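Local atomic coordinates of probable leucine/isoleucine/valine-binding protein (Rhodopirellula baltica, PDB entry 4KV7), a protein that probably binds leucine, isoleucine, valine or a related small ligand as a periplasmic binding protein. Residues M235-M238 / Q244-A247. The protein carries 1 engineered substitution. Numbering follows the deposited sequence.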
loop_
_atom_site.group_PDB
_atom_site.type_symbol
_atom_site.label_atom_id
_atom_site.label_comp_id
_atom_site.label_asym_id
_atom_site.label_seq_id
_atom_site.Cartn_x
_atom_site.Cartn_y
_atom_site.Cartn_z
HETATM N N MSE A 235 18.549 8.962 13.594
HETATM C CA MSE A 235 19.577 8.362 14.436
HETATM C C MSE A 235 20.795 7.908 13.656
HETATM O O MSE A 235 21.923 8.008 14.140
HETATM C CB MSE A 235 18.999 7.197 15.226
HETATM C CG MSE A 235 18.078 7.654 16.324
HETATM SE SE MSE A 235 17.616 6.229 17.552
HETATM C CE MSE A 235 19.123 5.091 17.297
ATOM N N ALA A 236 20.569 7.398 12.455
ATOM C CA ALA A 236 21.676 7.023 11.588
ATOM C C ALA A 236 22.565 8.237 11.351
ATOM O O ALA A 236 23.778 8.166 11.524
ATOM C CB ALA A 236 21.145 6.485 10.272
ATOM N N ARG A 237 21.954 9.356 10.973
ATOM C CA ARG A 237 22.725 10.551 10.650
ATOM C C ARG A 237 23.458 11.098 11.889
ATOM O O ARG A 237 24.569 11.622 11.778
ATOM C CB ARG A 237 21.842 11.602 9.950
ATOM C CG ARG A 237 21.127 11.071 8.683
ATOM C CD ARG A 237 20.713 12.185 7.707
ATOM N NE ARG A 237 19.675 11.761 6.763
ATOM C CZ ARG A 237 19.908 11.129 5.614
ATOM N NH1 ARG A 237 18.897 10.791 4.824
ATOM N NH2 ARG A 237 21.149 10.831 5.253
HETATM N N MSE A 238 22.860 10.932 13.070
HETATM C CA MSE A 238 23.506 11.311 14.330
HETATM C C MSE A 238 24.669 10.379 14.665
HETATM O O MSE A 238 25.624 10.782 15.325
HETATM C CB MSE A 238 22.500 11.294 15.488
HETATM C CG MSE A 238 21.347 12.279 15.350
HETATM SE SE MSE A 238 21.830 14.126 15.703
HETATM C CE MSE A 238 22.394 13.914 17.554
ATOM N N GLN A 244 22.458 5.237 1.213
ATOM C CA GLN A 244 21.248 5.513 0.455
ATOM C C GLN A 244 20.091 4.777 1.115
ATOM O O GLN A 244 20.112 3.550 1.212
ATOM C CB GLN A 244 21.402 5.028 -0.983
ATOM C CG GLN A 244 20.137 5.162 -1.813
ATOM C CD GLN A 244 19.753 6.609 -2.056
ATOM O OE1 GLN A 244 20.483 7.348 -2.709
ATOM N NE2 GLN A 244 18.591 7.013 -1.553
ATOM N N PHE A 245 19.085 5.519 1.572
ATOM C CA PHE A 245 17.882 4.916 2.137
ATOM C C PHE A 245 16.842 4.748 1.047
ATOM O O PHE A 245 16.659 5.644 0.219
ATOM C CB PHE A 245 17.322 5.781 3.270
ATOM C CG PHE A 245 18.167 5.770 4.513
ATOM C CD1 PHE A 245 18.181 4.654 5.334
ATOM C CD2 PHE A 245 18.943 6.864 4.856
ATOM C CE1 PHE A 245 18.942 4.627 6.478
ATOM C CE2 PHE A 245 19.712 6.843 6.004
ATOM C CZ PHE A 245 19.708 5.717 6.816
ATOM N N LEU A 246 16.173 3.604 1.047
ATOM C CA LEU A 246 15.093 3.343 0.094
ATOM C C LEU A 246 13.884 2.830 0.851
ATOM O O LEU A 246 13.976 1.825 1.556
ATOM C CB LEU A 246 15.489 2.295 -0.947
ATOM C CG LEU A 246 16.742 2.604 -1.771
ATOM C CD1 LEU A 246 17.998 1.984 -1.156
ATOM C CD2 LEU A 246 16.564 2.142 -3.209
ATOM N N ALA A 247 12.743 3.490 0.685
ATOM C CA ALA A 247 11.521 3.140 1.401
ATOM C C ALA A 247 10.562 2.420 0.469
ATOM O O ALA A 247 10.314 2.879 -0.653
ATOM C CB ALA A 247 10.869 4.399 1.933
#
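Ala236 and Phe245 bring the last turn of helix 226-238 against the start of strand 244-247. Their CA atoms are the nearest pair across the two segments, 10.4 Å apart. No hydrogen bond joins 235-238 to 244-247, and the gap is bridged by side chains alone. The CB bonds of Ala236 and Phe245 point at the opposite segment. With chi1 at -71°, CG of Phe245 is trans to the carbonyl carbon, and the ring is directed at the helix. Its far end meets the small methyl group: CZ of Phe245 lies 3.8 Å from CB of Ala236. The methyl sits at the ring edge, near the ring plane, in a buried apolar contact.

Arg237 adds the second part. Its chain runs extended from CG to NE. The Arg237 and Phe245 side chains run alongside each other, pointing opposite ways. NH1 of Arg237 comes within 3.9 Å of CD2 of Phe245, approaching the ring obliquely. CE2 of Phe245 lies over one face of the guanidinium, offset toward its rim. The two planes are almost perpendicular, 88° apart, so this is no parallel stack. Polar partners elsewhere hold the guanidinium: NH2 donates a hydrogen bond to OD1 of Asn242, in the connection between helix and strand, and NH1 one to O of Leu263. On the strand, NE2 of Gln244 donates to O of Phe245 (3.0 Å), from above the carbonyl plane, and also hydrogen-bonds O of Gly266.

This is a parallel beta-alpha-beta crossover of the periplasmic binding protein fold: strand 219-223, helix 226-238, strand 244-247. The end of the connecting helix packs on the second strand through Phe245, which also touches Leu232, Ile233, Val220 and Met222. Ala236 touches Leu207 of helix 204-211. Strand 244-247 lies between parallel strands 219-223 and 268-271 in the mixed sheet.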